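Local structure of hyaluronidase (Thermobaculum terrenum, 5DIY) at residues 50-55 / 96-101; 59-64 / 103-108. The protein probably acts as a hexosaminidase of glycoside hydrolase family 84, removing O-linked N-acetylglucosamine. All blocks are in the same frame, centred on the assembly; numbering follows the deposited sequence.

Interaction 1: residues 50-55 / 96-101; sequences ELWREP and LETLIR
Trp52 brings the six-membered end of its indole against the start of the Leu99 side chain, with CZ3 of Trp52 3.9 Å from CB of Leu99. The two side chains cross at about a right angle, and the backbone N of Leu99 lies at the indole edge, in the ring plane. A chi1 of 72° sets CG of Trp52 between its own backbone N and carbonyl carbon, a rotamer that swings the indole across to helix 93-108.

Arg53 forms the second layer. Its CG lies over the centre of the Trp52 ring, 3.6 Å above the plane, and its guanidinium has CZ2 of Trp52 over one face. The same aliphatic stem meets Thr98, where CG2 of Thr98 stands 3.7 Å from CG of Arg53. With CG2 anti to the backbone N (OG1 at chi1 -61°), the methyl of Thr98 faces the loop while OG1 bonds back to the carbonyl of Glu94 in its own helix.

No direct hydrogen bond joins the segments. One water bridges them, donating to O of Arg53 and to O of Thr98, each 2.9 Å from the water oxygen. The loop itself makes a type I beta turn from Leu51 to Glu54, closed by N of Glu54 on O of Leu51 at 3.1 Å. Arg53 also forms a salt bridge with Glu95, just before 96-101 on the same helix, and Ser87 OG takes part in hydrogen bonds with both Arg53 NH1 and Trp52 NE1.

The contact thus fastens the loop after the second barrel strand to the helix after the third. Its chemistry is divided: within the two segments the direct touch is apolar and one water links the backbones, while Glu95 and Lys102, whose NZ bonds O of Trp52 and O of Glu54, add charged and hydrogen-bonded ties from the same helix.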
ATOM      1  N   GLU C  50       7.007  11.799 -17.905  1.00 36.82           N
ATOM      2  CA  GLU C  50       7.603  11.543 -19.228  1.00 38.22           C
ATOM      3  C   GLU C  50       7.636  12.808 -20.066  1.00 38.32           C
ATOM      4  O   GLU C  50       8.665  13.136 -20.660  1.00 39.02           O
ATOM      5  CB  GLU C  50       6.867  10.437 -19.991  1.00 39.84           C
ATOM      6  CG  GLU C  50       7.065   9.036 -19.421  1.00 41.61           C
ATOM      7  CD  GLU C  50       6.032   8.646 -18.377  1.00 44.38           C
ATOM      8  OE1 GLU C  50       5.409   9.538 -17.759  1.00 46.19           O
ATOM      9  OE2 GLU C  50       5.844   7.431 -18.167  1.00 46.86           O
ATOM     10  N   LEU C  51       6.509  13.519 -20.086  1.00 38.26           N
ATOM     11  CA  LEU C  51       6.392  14.811 -20.764  1.00 37.02           C
ATOM     12  C   LEU C  51       6.549  15.976 -19.776  1.00 35.27           C
ATOM     13  O   LEU C  51       5.787  16.940 -19.813  1.00 34.53           O
ATOM     14  CB  LEU C  51       5.039  14.890 -21.497  1.00 37.32           C
ATOM     15  CG  LEU C  51       4.724  13.772 -22.504  1.00 37.42           C
ATOM     16  CD1 LEU C  51       3.474  14.118 -23.308  1.00 37.31           C
ATOM     17  CD2 LEU C  51       5.893  13.501 -23.442  1.00 37.31           C
ATOM     18  N   TRP C  52       7.563  15.895 -18.916  1.00 34.21           N
ATOM     19  CA  TRP C  52       7.827  16.940 -17.916  1.00 33.35           C
ATOM     20  C   TRP C  52       8.156  18.319 -18.503  1.00 33.90           C
ATOM     21  O   TRP C  52       7.928  19.332 -17.851  1.00 33.94           O
ATOM     22  CB  TRP C  52       8.942  16.511 -16.958  1.00 32.02           C
ATOM     23  CG  TRP C  52      10.331  16.478 -17.532  1.00 30.96           C
ATOM     24  CD1 TRP C  52      10.969  15.407 -18.089  1.00 31.25           C
ATOM     25  CD2 TRP C  52      11.261  17.563 -17.570  1.00 30.68           C
ATOM     26  NE1 TRP C  52      12.241  15.759 -18.470  1.00 31.41           N
ATOM     27  CE2 TRP C  52      12.444  17.081 -18.168  1.00 30.64           C
ATOM     28  CE3 TRP C  52      11.208  18.903 -17.162  1.00 30.65           C
ATOM     29  CZ2 TRP C  52      13.568  17.887 -18.360  1.00 30.23           C
ATOM     30  CZ3 TRP C  52      12.325  19.707 -17.357  1.00 30.46           C
ATOM     31  CH2 TRP C  52      13.487  19.195 -17.951  1.00 30.91           C
ATOM     32  N   ARG C  53       8.707  18.347 -19.713  1.00 35.51           N
ATOM     33  CA  ARG C  53       8.995  19.606 -20.404  1.00 37.14           C
ATOM     34  C   ARG C  53       7.739  20.334 -20.889  1.00 38.29           C
ATOM     35  O   ARG C  53       7.751  21.555 -20.998  1.00 40.01           O
ATOM     36  CB  ARG C  53       9.941  19.371 -21.580  1.00 36.91           C
ATOM     37  CG  ARG C  53      11.316  18.890 -21.155  1.00 37.08           C
ATOM     38  CD  ARG C  53      12.223  18.711 -22.356  1.00 36.88           C
ATOM     39  NE  ARG C  53      13.481  18.059 -21.998  1.00 36.72           N
ATOM     40  CZ  ARG C  53      13.654  16.747 -21.839  1.00 37.09           C
ATOM     41  NH1 ARG C  53      12.649  15.883 -22.000  1.00 37.78           N
ATOM     42  NH2 ARG C  53      14.858  16.285 -21.511  1.00 37.07           N
ATOM     43  N   GLU C  54       6.663  19.595 -21.163  1.00 40.83           N
ATOM     44  CA  GLU C  54       5.447  20.183 -21.740  1.00 41.83           C
ATOM     45  C   GLU C  54       4.654  20.919 -20.660  1.00 41.69           C
ATOM     46  O   GLU C  54       4.354  20.330 -19.619  1.00 41.51           O
ATOM     47  CB  GLU C  54       4.553  19.107 -22.367  1.00 44.14           C
ATOM     48  CG  GLU C  54       5.220  18.189 -23.387  1.00 45.52           C
ATOM     49  CD  GLU C  54       5.836  18.929 -24.554  1.00 46.84           C
ATOM     50  OE1 GLU C  54       5.194  19.861 -25.081  1.00 49.55           O
ATOM     51  OE2 GLU C  54       6.964  18.569 -24.943  1.00 49.26           O
ATOM     52  N   PRO C  55       4.318  22.206 -20.890  1.00 42.26           N
ATOM     53  CA  PRO C  55       3.508  22.924 -19.896  1.00 41.75           C
ATOM     54  C   PRO C  55       2.047  22.479 -19.906  1.00 40.39           C
ATOM     55  O   PRO C  55       1.528  22.088 -20.952  1.00 39.95           O
ATOM     56  CB  PRO C  55       3.632  24.389 -20.331  1.00 42.39           C
ATOM     57  CG  PRO C  55       3.879  24.320 -21.798  1.00 42.48           C
ATOM     58  CD  PRO C  55       4.686  23.074 -22.025  1.00 41.74           C
ATOM     59  N   LEU C  96      17.240  23.586 -17.287  1.00 40.25           N
ATOM     60  CA  LEU C  96      16.863  24.384 -16.110  1.00 39.28           C
ATOM     61  C   LEU C  96      15.750  25.376 -16.436  1.00 38.80           C
ATOM     62  O   LEU C  96      14.756  25.458 -15.712  1.00 37.14           O
ATOM     63  CB  LEU C  96      18.071  25.147 -15.548  1.00 41.30           C
ATOM     64  CG  LEU C  96      17.818  26.233 -14.486  1.00 41.79           C
ATOM     65  CD1 LEU C  96      17.152  25.637 -13.258  1.00 42.32           C
ATOM     66  CD2 LEU C  96      19.119  26.918 -14.104  1.00 43.29           C
ATOM     67  N   GLU C  97      15.930  26.127 -17.521  1.00 37.53           N
ATOM     68  CA  GLU C  97      14.941  27.125 -17.946  1.00 38.31           C
ATOM     69  C   GLU C  97      13.589  26.469 -18.240  1.00 36.55           C
ATOM     70  O   GLU C  97      12.545  27.020 -17.893  1.00 35.24           O
ATOM     71  CB  GLU C  97      15.406  27.897 -19.191  1.00 39.40           C
ATOM     72  CG  GLU C  97      16.712  28.679 -19.062  1.00 40.44           C
ATOM     73  CD  GLU C  97      16.713  29.699 -17.940  1.00 42.11           C
ATOM     74  OE1 GLU C  97      15.650  30.303 -17.659  1.00 43.92           O
ATOM     75  OE2 GLU C  97      17.787  29.901 -17.331  1.00 40.78           O
ATOM     76  N   THR C  98      13.626  25.296 -18.872  1.00 35.43           N
ATOM     77  CA  THR C  98      12.420  24.534 -19.193  1.00 36.21           C
ATOM     78  C   THR C  98      11.674  24.078 -17.927  1.00 35.35           C
ATOM     79  O   THR C  98      10.449  24.197 -17.857  1.00 34.33           O
ATOM     80  CB  THR C  98      12.764  23.335 -20.108  1.00 36.90           C
ATOM     81  OG1 THR C  98      13.333  23.826 -21.332  1.00 37.52           O
ATOM     82  CG2 THR C  98      11.525  22.482 -20.422  1.00 36.54           C
ATOM     83  N   LEU C  99      12.405  23.588 -16.926  1.00 35.72           N
ATOM     84  CA  LEU C  99      11.790  23.199 -15.648  1.00 35.59           C
ATOM     85  C   LEU C  99      11.174  24.407 -14.937  1.00 36.03           C
ATOM     86  O   LEU C  99      10.057  24.322 -14.419  1.00 36.33           O
ATOM     87  CB  LEU C  99      12.800  22.501 -14.732  1.00 36.48           C
ATOM     88  CG  LEU C  99      12.209  21.845 -13.466  1.00 36.77           C
ATOM     89  CD1 LEU C  99      12.805  20.467 -13.225  1.00 37.65           C
ATOM     90  CD2 LEU C  99      12.386  22.712 -12.227  1.00 37.51           C
ATOM     91  N   ILE C 100      11.893  25.531 -14.939  1.00 35.12           N
ATOM     92  CA  ILE C 100      11.404  26.776 -14.323  1.00 34.94           C
ATOM     93  C   ILE C 100      10.152  27.300 -15.035  1.00 35.37           C
ATOM     94  O   ILE C 100       9.243  27.828 -14.386  1.00 36.71           O
ATOM     95  CB  ILE C 100      12.513  27.864 -14.262  1.00 34.21           C
ATOM     96  CG1 ILE C 100      13.654  27.433 -13.319  1.00 33.70           C
ATOM     97  CG2 ILE C 100      11.955  29.224 -13.843  1.00 34.27           C
ATOM     98  CD1 ILE C 100      13.332  27.425 -11.836  1.00 33.37           C
ATOM     99  N   ARG C 101      10.104  27.137 -16.354  1.00 36.15           N
ATOM    100  CA  ARG C 101       8.924  27.503 -17.143  1.00 36.90           C
ATOM    101  C   ARG C 101       7.724  26.624 -16.763  1.00 36.62           C
ATOM    102  O   ARG C 101       6.614  27.126 -16.576  1.00 37.03           O
ATOM    103  CB  ARG C 101       9.240  27.376 -18.636  1.00 39.45           C
ATOM    104  CG  ARG C 101       8.358  28.198 -19.567  1.00 41.20           C
ATOM    105  CD  ARG C 101       8.777  28.051 -21.033  1.00 41.37           C
ATOM    106  NE  ARG C 101      10.233  28.136 -21.203  1.00 41.05           N
ATOM    107  CZ  ARG C 101      11.046  27.164 -21.633  1.00 41.29           C
ATOM    108  NH1 ARG C 101      10.593  25.962 -22.011  1.00 42.44           N
ATOM    109  NH2 ARG C 101      12.353  27.404 -21.700  1.00 41.06           N
TER
HETATM  110  O   HOH W   1       8.080  23.965 -19.477  1.00 39.67           O

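Interaction 2: residues 59-64 / 103-108; sequences EQLQLF and ITPFLE
Phe106 drives the edge of its ring into the face of Phe64, a T-shaped pair with centroids 4.9 Å apart and planes at 78°. CZ of Phe106 stands over the centre of the Phe64 ring, while CE1 of Phe106 comes 3.5 Å from CG of Phe64, near the base of that ring. Both phenylalanines hold CG anti to the carbonyl carbon (chi1 -77° for Phe64), which lets the rings meet between the helices.

Helices 58-73 and 93-108 follow the second and third strands of the closed eight-stranded parallel TIM barrel, so this is packing between successive outer helices. Tyr40 and Tyr56 also make edge-to-face pairs with Phe64, and Phe80 stacks on Phe106. An alanine in place of Phe64 would remove the face that receives Phe106 and is likely to leave a gap between the two helices.

One turn earlier on its helix, Leu61 extends CD2 to within 3.7 Å of CB of Pro105, and these side chains cross obliquely. Around Pro105 the helix is kinked: N of Pro105 carries no hydrogen, and N of Phe106 makes only a weak bond, 3.0 Å to O of Ile103.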
ATOM      1  N   GLU C  59      -6.991  24.560 -19.032  1.00 43.77           N
ATOM      2  CA  GLU C  59      -8.024  23.737 -18.396  1.00 43.53           C
ATOM      3  C   GLU C  59      -7.476  23.024 -17.159  1.00 42.88           C
ATOM      4  O   GLU C  59      -8.098  23.058 -16.100  1.00 43.80           O
ATOM      5  CB  GLU C  59      -8.582  22.713 -19.389  1.00 42.89           C
ATOM      6  N   GLN C  60      -6.301  22.407 -17.301  1.00 42.94           N
ATOM      7  CA  GLN C  60      -5.612  21.760 -16.175  1.00 41.89           C
ATOM      8  C   GLN C  60      -5.136  22.768 -15.123  1.00 40.42           C
ATOM      9  O   GLN C  60      -5.289  22.525 -13.927  1.00 38.05           O
ATOM     10  CB  GLN C  60      -4.431  20.908 -16.660  1.00 43.04           C
ATOM     11  CG  GLN C  60      -4.838  19.592 -17.301  1.00 43.32           C
ATOM     12  N   LEU C  61      -4.572  23.893 -15.562  1.00 39.59           N
ATOM     13  CA  LEU C  61      -4.076  24.920 -14.629  1.00 39.72           C
ATOM     14  C   LEU C  61      -5.173  25.519 -13.750  1.00 38.68           C
ATOM     15  O   LEU C  61      -4.917  25.867 -12.593  1.00 37.90           O
ATOM     16  CB  LEU C  61      -3.335  26.036 -15.375  1.00 40.16           C
ATOM     17  CG  LEU C  61      -2.018  25.637 -16.041  1.00 40.09           C
ATOM     18  CD1 LEU C  61      -1.509  26.769 -16.920  1.00 40.27           C
ATOM     19  CD2 LEU C  61      -0.972  25.243 -15.005  1.00 40.81           C
ATOM     20  N   GLN C  62      -6.384  25.626 -14.300  1.00 39.19           N
ATOM     21  CA  GLN C  62      -7.560  26.068 -13.543  1.00 40.07           C
ATOM     22  C   GLN C  62      -7.968  25.065 -12.456  1.00 37.88           C
ATOM     23  O   GLN C  62      -8.387  25.469 -11.369  1.00 36.76           O
ATOM     24  CB  GLN C  62      -8.742  26.338 -14.496  1.00 43.36           C
ATOM     25  CG  GLN C  62     -10.046  26.788 -13.831  1.00 45.64           C
ATOM     26  CD  GLN C  62      -9.870  27.970 -12.892  1.00 47.80           C
ATOM     27  OE1 GLN C  62     -10.306  27.932 -11.739  1.00 49.22           O
ATOM     28  NE2 GLN C  62      -9.219  29.023 -13.377  1.00 49.81           N
ATOM     29  N   LEU C  63      -7.855  23.770 -12.754  1.00 36.17           N
ATOM     30  CA  LEU C  63      -8.091  22.723 -11.748  1.00 35.56           C
ATOM     31  C   LEU C  63      -7.037  22.792 -10.635  1.00 34.22           C
ATOM     32  O   LEU C  63      -7.381  22.758  -9.451  1.00 33.20           O
ATOM     33  CB  LEU C  63      -8.126  21.331 -12.389  1.00 35.27           C
ATOM     34  CG  LEU C  63      -9.250  21.068 -13.405  1.00 35.25           C
ATOM     35  CD1 LEU C  63      -9.016  19.761 -14.156  1.00 36.16           C
ATOM     36  CD2 LEU C  63     -10.613  21.055 -12.735  1.00 35.11           C
ATOM     37  N   PHE C  64      -5.765  22.933 -11.013  1.00 33.31           N
ATOM     38  CA  PHE C  64      -4.695  23.146 -10.033  1.00 32.97           C
ATOM     39  C   PHE C  64      -4.947  24.367  -9.138  1.00 33.41           C
ATOM     40  O   PHE C  64      -4.674  24.315  -7.934  1.00 33.14           O
ATOM     41  CB  PHE C  64      -3.325  23.271 -10.716  1.00 33.31           C
ATOM     42  CG  PHE C  64      -2.739  21.957 -11.161  1.00 33.64           C
ATOM     43  CD1 PHE C  64      -2.396  20.976 -10.225  1.00 34.05           C
ATOM     44  CD2 PHE C  64      -2.496  21.703 -12.508  1.00 33.67           C
ATOM     45  CE1 PHE C  64      -1.842  19.767 -10.632  1.00 33.67           C
ATOM     46  CE2 PHE C  64      -1.941  20.498 -12.917  1.00 34.47           C
ATOM     47  CZ  PHE C  64      -1.618  19.527 -11.978  1.00 33.63           C
ATOM     48  N   ILE C 103       7.110  25.055 -13.891  1.00 34.88           N
ATOM     49  CA  ILE C 103       6.622  25.344 -12.535  1.00 34.92           C
ATOM     50  C   ILE C 103       6.140  26.789 -12.312  1.00 36.15           C
ATOM     51  O   ILE C 103       5.512  27.059 -11.290  1.00 35.15           O
ATOM     52  CB  ILE C 103       7.650  24.946 -11.435  1.00 34.89           C
ATOM     53  CG1 ILE C 103       8.908  25.822 -11.457  1.00 34.52           C
ATOM     54  CG2 ILE C 103       8.037  23.477 -11.574  1.00 35.59           C
ATOM     55  CD1 ILE C 103       9.613  25.880 -10.123  1.00 34.83           C
ATOM     56  N   THR C 104       6.426  27.703 -13.247  1.00 35.95           N
ATOM     57  CA  THR C 104       6.063  29.123 -13.085  1.00 36.93           C
ATOM     58  C   THR C 104       4.573  29.365 -12.792  1.00 35.84           C
ATOM     59  O   THR C 104       4.265  30.116 -11.871  1.00 36.02           O
ATOM     60  CB  THR C 104       6.541  29.986 -14.283  1.00 37.83           C
ATOM     61  OG1 THR C 104       7.969  30.077 -14.251  1.00 39.20           O
ATOM     62  CG2 THR C 104       5.970  31.402 -14.236  1.00 38.50           C
ATOM     63  N   PRO C 105       3.651  28.737 -13.559  1.00 36.97           N
ATOM     64  CA  PRO C 105       2.218  28.875 -13.214  1.00 37.30           C
ATOM     65  C   PRO C 105       1.899  28.562 -11.741  1.00 37.83           C
ATOM     66  O   PRO C 105       1.061  29.235 -11.138  1.00 39.16           O
ATOM     67  CB  PRO C 105       1.533  27.869 -14.141  1.00 37.18           C
ATOM     68  CG  PRO C 105       2.446  27.744 -15.316  1.00 36.65           C
ATOM     69  CD  PRO C 105       3.843  27.970 -14.807  1.00 36.74           C
ATOM     70  N   PHE C 106       2.595  27.577 -11.168  1.00 37.75           N
ATOM     71  CA  PHE C 106       2.428  27.225  -9.755  1.00 37.71           C
ATOM     72  C   PHE C 106       3.013  28.282  -8.829  1.00 38.42           C
ATOM     73  O   PHE C 106       2.390  28.628  -7.821  1.00 37.85           O
ATOM     74  CB  PHE C 106       3.005  25.836  -9.464  1.00 37.22           C
ATOM     75  CG  PHE C 106       2.308  24.750 -10.218  1.00 36.80           C
ATOM     76  CD1 PHE C 106       1.098  24.254  -9.762  1.00 36.96           C
ATOM     77  CD2 PHE C 106       2.827  24.262 -11.413  1.00 36.75           C
ATOM     78  CE1 PHE C 106       0.425  23.271 -10.466  1.00 36.75           C
ATOM     79  CE2 PHE C 106       2.156  23.280 -12.128  1.00 37.49           C
ATOM     80  CZ  PHE C 106       0.950  22.785 -11.655  1.00 37.27           C
ATOM     81  N   LEU C 107       4.182  28.814  -9.185  1.00 39.60           N
ATOM     82  CA  LEU C 107       4.783  29.926  -8.438  1.00 41.28           C
ATOM     83  C   LEU C 107       3.842  31.135  -8.396  1.00 42.07           C
ATOM     84  O   LEU C 107       3.649  31.735  -7.342  1.00 42.67           O
ATOM     85  CB  LEU C 107       6.140  30.327  -9.034  1.00 40.97           C
ATOM     86  CG  LEU C 107       7.262  29.283  -9.041  1.00 40.13           C
ATOM     87  CD1 LEU C 107       8.466  29.823  -9.796  1.00 40.38           C
ATOM     88  CD2 LEU C 107       7.656  28.869  -7.631  1.00 39.68           C
ATOM     89  N   GLU C 108       3.231  31.450  -9.537  1.00 45.31           N
ATOM     90  CA  GLU C 108       2.284  32.570  -9.648  1.00 46.43           C
ATOM     91  C   GLU C 108       0.944  32.336  -8.931  1.00 45.96           C
ATOM     92  O   GLU C 108       0.268  33.302  -8.565  1.00 44.85           O
ATOM     93  CB  GLU C 108       2.026  32.899 -11.121  1.00 48.62           C
ATOM     94  CG  GLU C 108       3.257  33.406 -11.866  1.00 50.69           C
ATOM     95  CD  GLU C 108       3.068  33.488 -13.374  1.00 52.93           C
ATOM     96  OE1 GLU C 108       1.981  33.127 -13.879  1.00 51.30           O
ATOM     97  OE2 GLU C 108       4.022  33.921 -14.063  1.00 55.48           O
TER

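In the fold
From the N terminus, the chain leaves strand 37-40, runs through the loop holding 50-55, and enters helix 58-73 with segment 59-64. It then passes strand 77-82 and returns along helix 93-108, where 96-101 comes first and 103-108 second. Interaction 1 closes a loop of 40 intervening residues and interaction 2 one of 38. The segments alternate along the chain, so the two closures cross. Their centres are 13 Å apart, and helix 93-108 serves both: its earlier part meets the loop that precedes helix 58-73, its final turns that helix itself. Together they tie two successive beta-alpha units along one side of the barrel.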